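Local structure of periplasmic sensor hybrid histidine kinase (Anaeromyxobacter dehalogenans, 4K0D) at residues A55-A67 and I82-V94. The protein probably acts as a membrane-bound sensor histidine kinase that autophosphorylates from ATP, its periplasmic helical-bundle sensor domain being the part described here. Sequence-based numbering, arbitrary orientation.
Sequences ALRRLEGAAARFA and ILAAVPPFEKAAV
Leu-59 and Val-86 lie side by side, pointing opposite ways, with CG of Leu-59 4.0 Å from CG1 of Val-86. With CG anti to the backbone N (chi1 176°), Leu-59 also brings CD2 to the edge of the Phe-89 ring. Leu-56 spreads its branches, CD2 on CB of Ala-93 and CD1 3.7 Å from CG2 of Val-94. Leu-83 divides its two methyls between Phe-66 and Ala-67: CD2 meets the ring edge in plane, while CD1 presses to 3.5 Å from CB of Ala-67, closer than ordinary van der Waals contact. The solvent side is partly polar: Ala-67 and Val-94 make its apolar parts, exposed Glu-60 and partly exposed Glu-90 the polar one. Here Glu-60, bent at chi2 (144°), runs across Glu-90, its OE2 2.6 Å from OE1 of Glu-90, a separation that two fully charged carboxylates would be expected to avoid. An alanine in place of Glu-90 removes the carboxylate facing Glu-60 and would probably open a gap beside the CD2 methyls of Leu-56 and Leu-59, against which CG of Glu-90 packs. The axes of segments 55-67 and 82-94 approach to 10.6 Å, nearly antiparallel at 167°, pairing helices 46-68 and 73-102 of the sensor's bundle. Helix 16-42 flanks the first through Ala-55 and Arg-58, whereas helix 117-145 covers Ile-82 and Phe-89 and sets Phe-130 edge-to-face with Phe-66.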
ATOM      1  N   ALA B  55      12.889 -14.975  -7.213  1.00 29.03           N
ATOM      2  CA  ALA B  55      11.529 -14.411  -7.249  1.00 27.94           C
ATOM      3  C   ALA B  55      10.586 -15.336  -6.553  1.00 25.62           C
ATOM      4  O   ALA B  55       9.656 -14.912  -5.916  1.00 29.16           O
ATOM      5  CB  ALA B  55      11.044 -14.172  -8.729  1.00 23.83           C
ATOM      6  N   LEU B  56      10.843 -16.622  -6.636  1.00 27.53           N
ATOM      7  CA  LEU B  56       9.942 -17.572  -6.037  1.00 27.83           C
ATOM      8  C   LEU B  56      10.018 -17.463  -4.501  1.00 28.23           C
ATOM      9  O   LEU B  56       9.012 -17.502  -3.844  1.00 29.66           O
ATOM     10  CB  LEU B  56      10.311 -18.990  -6.477  1.00 26.00           C
ATOM     11  CG  LEU B  56      10.013 -19.373  -7.935  1.00 32.75           C
ATOM     12  CD1 LEU B  56      10.565 -20.760  -8.238  1.00 29.68           C
ATOM     13  CD2 LEU B  56       8.502 -19.287  -8.250  1.00 26.55           C
ATOM     14  N   ARG B  57      11.220 -17.371  -3.952  1.00 29.23           N
ATOM     15  CA  ARG B  57      11.412 -17.206  -2.501  1.00 29.31           C
ATOM     16  C   ARG B  57      10.800 -15.901  -2.010  1.00 27.71           C
ATOM     17  O   ARG B  57      10.179 -15.867  -0.945  1.00 28.87           O
ATOM     18  CB  ARG B  57      12.912 -17.244  -2.121  1.00 31.55           C
ATOM     19  CG  ARG B  57      13.568 -18.611  -2.432  1.00 43.69           C
ATOM     20  N   ARG B  58      10.967 -14.843  -2.787  1.00 23.49           N
ATOM     21  CA  ARG B  58      10.302 -13.602  -2.500  1.00 29.23           C
ATOM     22  C   ARG B  58       8.752 -13.735  -2.469  1.00 28.27           C
ATOM     23  O   ARG B  58       8.099 -13.211  -1.578  1.00 26.19           O
ATOM     24  CB  ARG B  58      10.726 -12.587  -3.505  1.00 28.95           C
ATOM     25  CG  ARG B  58       9.977 -11.323  -3.373  1.00 27.90           C
ATOM     26  CD  ARG B  58      10.537 -10.334  -4.369  1.00 35.44           C
ATOM     27  NE  ARG B  58       9.662  -9.195  -4.540  1.00 29.47           N
ATOM     28  CZ  ARG B  58       9.788  -8.291  -5.504  1.00 34.44           C
ATOM     29  NH1 ARG B  58      10.791  -8.370  -6.362  1.00 29.31           N
ATOM     30  NH2 ARG B  58       8.894  -7.307  -5.606  1.00 31.78           N
ATOM     31  N   LEU B  59       8.174 -14.449  -3.422  1.00 27.57           N
ATOM     32  CA  LEU B  59       6.751 -14.643  -3.421  1.00 30.38           C
ATOM     33  C   LEU B  59       6.337 -15.443  -2.203  1.00 30.89           C
ATOM     34  O   LEU B  59       5.329 -15.142  -1.593  1.00 30.85           O
ATOM     35  CB  LEU B  59       6.278 -15.355  -4.674  1.00 26.26           C
ATOM     36  CG  LEU B  59       4.800 -15.694  -4.750  1.00 28.38           C
ATOM     37  CD1 LEU B  59       3.879 -14.467  -4.573  1.00 28.89           C
ATOM     38  CD2 LEU B  59       4.530 -16.395  -6.111  1.00 33.15           C
ATOM     39  N   GLU B  60       7.056 -16.489  -1.857  1.00 24.55           N
ATOM     40  CA  GLU B  60       6.637 -17.226  -0.673  1.00 28.46           C
ATOM     41  C   GLU B  60       6.659 -16.295   0.587  1.00 27.55           C
ATOM     42  O   GLU B  60       5.768 -16.363   1.423  1.00 28.50           O
ATOM     43  CB  GLU B  60       7.539 -18.449  -0.455  1.00 30.68           C
ATOM     44  CG  GLU B  60       7.289 -19.549  -1.410  1.00 29.28           C
ATOM     45  CD  GLU B  60       8.584 -20.330  -1.832  1.00 35.61           C
ATOM     46  OE1 GLU B  60       9.662 -20.152  -1.246  1.00 32.70           O
ATOM     47  OE2 GLU B  60       8.512 -21.117  -2.794  1.00 33.30           O
ATOM     48  N   GLY B  61       7.653 -15.422   0.684  1.00 26.22           N
ATOM     49  CA  GLY B  61       7.751 -14.473   1.809  1.00 28.29           C
ATOM     50  C   GLY B  61       6.625 -13.451   1.784  1.00 27.51           C
ATOM     51  O   GLY B  61       6.055 -13.133   2.811  1.00 26.22           O
ATOM     52  N   ALA B  62       6.289 -12.916   0.620  1.00 26.25           N
ATOM     53  CA  ALA B  62       5.200 -11.939   0.529  1.00 26.29           C
ATOM     54  C   ALA B  62       3.867 -12.584   0.881  1.00 28.78           C
ATOM     55  O   ALA B  62       2.975 -11.938   1.463  1.00 26.51           O
ATOM     56  CB  ALA B  62       5.109 -11.343  -0.867  1.00 24.77           C
ATOM     57  N   ALA B  63       3.679 -13.830   0.477  1.00 22.53           N
ATOM     58  CA  ALA B  63       2.418 -14.467   0.788  1.00 24.01           C
ATOM     59  C   ALA B  63       2.323 -14.638   2.283  1.00 34.63           C
ATOM     60  O   ALA B  63       1.249 -14.392   2.866  1.00 29.01           O
ATOM     61  CB  ALA B  63       2.289 -15.818   0.079  1.00 26.10           C
ATOM     62  N   ALA B  64       3.448 -14.992   2.916  1.00 29.21           N
ATOM     63  CA  ALA B  64       3.446 -15.280   4.341  1.00 30.58           C
ATOM     64  C   ALA B  64       3.167 -13.989   5.101  1.00 28.53           C
ATOM     65  O   ALA B  64       2.315 -13.989   5.995  1.00 30.11           O
ATOM     66  CB  ALA B  64       4.757 -15.953   4.787  1.00 26.69           C
ATOM     67  N   ARG B  65       3.786 -12.865   4.713  1.00 28.35           N
ATOM     68  CA  ARG B  65       3.468 -11.587   5.380  1.00 28.90           C
ATOM     69  C   ARG B  65       2.007 -11.229   5.221  1.00 30.46           C
ATOM     70  O   ARG B  65       1.396 -10.706   6.131  1.00 29.49           O
ATOM     71  CB  ARG B  65       4.307 -10.443   4.842  1.00 28.20           C
ATOM     72  CG  ARG B  65       5.806 -10.582   5.177  1.00 43.89           C
ATOM     73  CD  ARG B  65       6.630  -9.589   4.345  1.00 51.88           C
ATOM     74  NE  ARG B  65       6.132  -8.193   4.417  1.00 58.91           N
ATOM     75  CZ  ARG B  65       5.768  -7.463   3.357  1.00 52.28           C
ATOM     76  NH1 ARG B  65       5.853  -8.003   2.151  1.00 38.73           N
ATOM     77  NH2 ARG B  65       5.346  -6.189   3.498  1.00 49.13           N
ATOM     78  N   PHE B  66       1.445 -11.471   4.048  1.00 30.43           N
ATOM     79  CA  PHE B  66       0.072 -11.112   3.821  1.00 28.01           C
ATOM     80  C   PHE B  66      -0.888 -11.999   4.579  1.00 30.89           C
ATOM     81  O   PHE B  66      -1.880 -11.516   5.101  1.00 27.54           O
ATOM     82  CB  PHE B  66      -0.252 -11.205   2.349  1.00 32.12           C
ATOM     83  CG  PHE B  66      -1.671 -10.853   2.018  1.00 28.07           C
ATOM     84  CD1 PHE B  66      -2.064  -9.532   1.992  1.00 25.83           C
ATOM     85  CD2 PHE B  66      -2.578 -11.841   1.651  1.00 26.40           C
ATOM     86  CE1 PHE B  66      -3.371  -9.203   1.626  1.00 30.73           C
ATOM     87  CE2 PHE B  66      -3.856 -11.535   1.280  1.00 31.92           C
ATOM     88  CZ  PHE B  66      -4.262 -10.223   1.278  1.00 34.01           C
ATOM     89  N   ALA B  67      -0.594 -13.285   4.634  1.00 25.68           N
ATOM     90  CA  ALA B  67      -1.398 -14.219   5.385  1.00 27.38           C
ATOM     91  C   ALA B  67      -1.387 -13.901   6.901  1.00 33.71           C
ATOM     92  O   ALA B  67      -2.343 -14.229   7.616  1.00 28.59           O
ATOM     93  CB  ALA B  67      -0.894 -15.599   5.168  1.00 28.89           C
ATOM     94  N   ILE B  82      -6.905 -15.991  -2.419  1.00 38.54           N
ATOM     95  CA  ILE B  82      -5.661 -15.451  -2.917  1.00 33.96           C
ATOM     96  C   ILE B  82      -4.558 -16.399  -2.477  1.00 34.50           C
ATOM     97  O   ILE B  82      -3.737 -16.890  -3.296  1.00 36.42           O
ATOM     98  CB  ILE B  82      -5.436 -14.012  -2.392  1.00 34.53           C
ATOM     99  CG1 ILE B  82      -6.450 -13.069  -3.009  1.00 31.68           C
ATOM    100  CG2 ILE B  82      -4.071 -13.471  -2.754  1.00 30.14           C
ATOM    101  CD1 ILE B  82      -6.557 -11.783  -2.240  1.00 32.16           C
ATOM    102  N   LEU B  83      -4.512 -16.680  -1.187  1.00 34.29           N
ATOM    103  CA  LEU B  83      -3.377 -17.446  -0.653  1.00 39.65           C
ATOM    104  C   LEU B  83      -3.346 -18.849  -1.229  1.00 41.72           C
ATOM    105  O   LEU B  83      -2.280 -19.392  -1.444  1.00 43.99           O
ATOM    106  CB  LEU B  83      -3.392 -17.485   0.880  1.00 30.77           C
ATOM    107  CG  LEU B  83      -3.123 -16.075   1.396  1.00 32.48           C
ATOM    108  CD1 LEU B  83      -3.501 -15.946   2.868  1.00 37.64           C
ATOM    109  CD2 LEU B  83      -1.661 -15.681   1.226  1.00 29.51           C
ATOM    110  N   ALA B  84      -4.504 -19.435  -1.497  1.00 37.45           N
ATOM    111  CA  ALA B  84      -4.496 -20.780  -2.013  1.00 34.98           C
ATOM    112  C   ALA B  84      -4.046 -20.748  -3.450  1.00 34.14           C
ATOM    113  O   ALA B  84      -3.693 -21.783  -4.007  1.00 34.91           O
ATOM    114  CB  ALA B  84      -5.860 -21.381  -1.914  1.00 31.55           C
ATOM    115  N   ALA B  85      -4.120 -19.585  -4.096  1.00 33.92           N
ATOM    116  CA  ALA B  85      -3.751 -19.528  -5.508  1.00 34.58           C
ATOM    117  C   ALA B  85      -2.231 -19.548  -5.701  1.00 32.73           C
ATOM    118  O   ALA B  85      -1.743 -19.761  -6.803  1.00 31.17           O
ATOM    119  CB  ALA B  85      -4.317 -18.308  -6.148  1.00 36.99           C
ATOM    120  N   VAL B  86      -1.486 -19.302  -4.625  1.00 33.89           N
ATOM    121  CA  VAL B  86      -0.052 -19.034  -4.756  1.00 34.74           C
ATOM    122  C   VAL B  86       0.717 -20.306  -5.096  1.00 36.33           C
ATOM    123  O   VAL B  86       1.399 -20.320  -6.072  1.00 31.65           O
ATOM    124  CB  VAL B  86       0.533 -18.323  -3.544  1.00 29.93           C
ATOM    125  CG1 VAL B  86       2.060 -18.337  -3.575  1.00 31.45           C
ATOM    126  CG2 VAL B  86       0.001 -16.843  -3.487  1.00 29.94           C
ATOM    127  N   PRO B  87       0.551 -21.377  -4.315  1.00 34.18           N
ATOM    128  CA  PRO B  87       1.257 -22.623  -4.591  1.00 32.56           C
ATOM    129  C   PRO B  87       1.046 -23.141  -6.019  1.00 39.85           C
ATOM    130  O   PRO B  87       2.042 -23.551  -6.648  1.00 38.37           O
ATOM    131  CB  PRO B  87       0.670 -23.590  -3.555  1.00 38.63           C
ATOM    132  CG  PRO B  87       0.198 -22.680  -2.434  1.00 38.99           C
ATOM    133  CD  PRO B  87      -0.376 -21.508  -3.180  1.00 37.04           C
ATOM    134  N   PRO B  88      -0.203 -23.118  -6.540  1.00 33.36           N
ATOM    135  CA  PRO B  88      -0.363 -23.612  -7.906  1.00 35.61           C
ATOM    136  C   PRO B  88       0.398 -22.732  -8.894  1.00 40.98           C
ATOM    137  O   PRO B  88       0.950 -23.187  -9.907  1.00 35.38           O
ATOM    138  CB  PRO B  88      -1.892 -23.504  -8.174  1.00 39.97           C
ATOM    139  CG  PRO B  88      -2.530 -23.332  -6.904  1.00 39.80           C
ATOM    140  CD  PRO B  88      -1.498 -22.810  -5.902  1.00 39.80           C
ATOM    141  N   PHE B  89       0.426 -21.441  -8.608  1.00 34.66           N
ATOM    142  CA  PHE B  89       1.058 -20.552  -9.544  1.00 35.34           C
ATOM    143  C   PHE B  89       2.551 -20.803  -9.434  1.00 35.83           C
ATOM    144  O   PHE B  89       3.237 -20.876 -10.435  1.00 36.36           O
ATOM    145  CB  PHE B  89       0.678 -19.158  -9.187  1.00 29.63           C
ATOM    146  CG  PHE B  89       1.357 -18.111  -9.967  1.00 34.11           C
ATOM    147  CD1 PHE B  89       1.041 -17.898 -11.268  1.00 30.48           C
ATOM    148  CD2 PHE B  89       2.300 -17.282  -9.357  1.00 33.02           C
ATOM    149  CE1 PHE B  89       1.613 -16.876 -11.967  1.00 34.75           C
ATOM    150  CE2 PHE B  89       2.915 -16.262 -10.069  1.00 28.06           C
ATOM    151  CZ  PHE B  89       2.578 -16.062 -11.376  1.00 30.87           C
ATOM    152  N   GLU B  90       3.057 -21.001  -8.229  1.00 34.96           N
ATOM    153  CA  GLU B  90       4.484 -21.263  -8.125  1.00 36.59           C
ATOM    154  C   GLU B  90       4.830 -22.562  -8.824  1.00 35.81           C
ATOM    155  O   GLU B  90       5.894 -22.679  -9.429  1.00 36.48           O
ATOM    156  CB  GLU B  90       4.927 -21.405  -6.674  1.00 37.89           C
ATOM    157  CG  GLU B  90       5.198 -20.109  -5.985  1.00 41.89           C
ATOM    158  CD  GLU B  90       6.021 -20.307  -4.746  1.00 41.00           C
ATOM    159  OE1 GLU B  90       7.251 -20.257  -4.847  1.00 30.15           O
ATOM    160  OE2 GLU B  90       5.440 -20.511  -3.677  1.00 46.06           O
ATOM    161  N   LYS B  91       3.953 -23.549  -8.695  1.00 39.69           N
ATOM    162  CA  LYS B  91       4.254 -24.882  -9.192  1.00 45.80           C
ATOM    163  C   LYS B  91       4.372 -24.823 -10.713  1.00 42.91           C
ATOM    164  O   LYS B  91       5.285 -25.430 -11.309  1.00 44.86           O
ATOM    165  CB  LYS B  91       3.190 -25.887  -8.749  1.00 47.02           C
ATOM    166  CG  LYS B  91       3.477 -27.315  -9.204  1.00 59.05           C
ATOM    167  N   ALA B  92       3.476 -24.068 -11.344  1.00 35.19           N
ATOM    168  CA  ALA B  92       3.555 -23.844 -12.793  1.00 44.80           C
ATOM    169  C   ALA B  92       4.815 -23.095 -13.165  1.00 44.06           C
ATOM    170  O   ALA B  92       5.413 -23.308 -14.238  1.00 35.53           O
ATOM    171  CB  ALA B  92       2.382 -23.068 -13.274  1.00 39.74           C
ATOM    172  N   ALA B  93       5.211 -22.183 -12.302  1.00 34.18           N
ATOM    173  CA  ALA B  93       6.377 -21.366 -12.624  1.00 33.82           C
ATOM    174  C   ALA B  93       7.620 -22.250 -12.582  1.00 33.62           C
ATOM    175  O   ALA B  93       8.456 -22.129 -13.421  1.00 36.94           O
ATOM    176  CB  ALA B  93       6.497 -20.186 -11.643  1.00 27.67           C
ATOM    177  N   VAL B  94       7.741 -23.113 -11.566  1.00 35.38           N
ATOM    178  CA  VAL B  94       8.830 -24.073 -11.467  1.00 37.29           C
ATOM    179  C   VAL B  94       8.856 -24.991 -12.689  1.00 46.24           C
ATOM    180  O   VAL B  94       9.924 -25.317 -13.219  1.00 42.12           O
ATOM    181  CB  VAL B  94       8.686 -24.884 -10.166  1.00 40.66           C
ATOM    182  CG1 VAL B  94       9.689 -26.044 -10.080  1.00 40.90           C
ATOM    183  CG2 VAL B  94       8.895 -23.966  -9.008  1.00 33.17           C
TER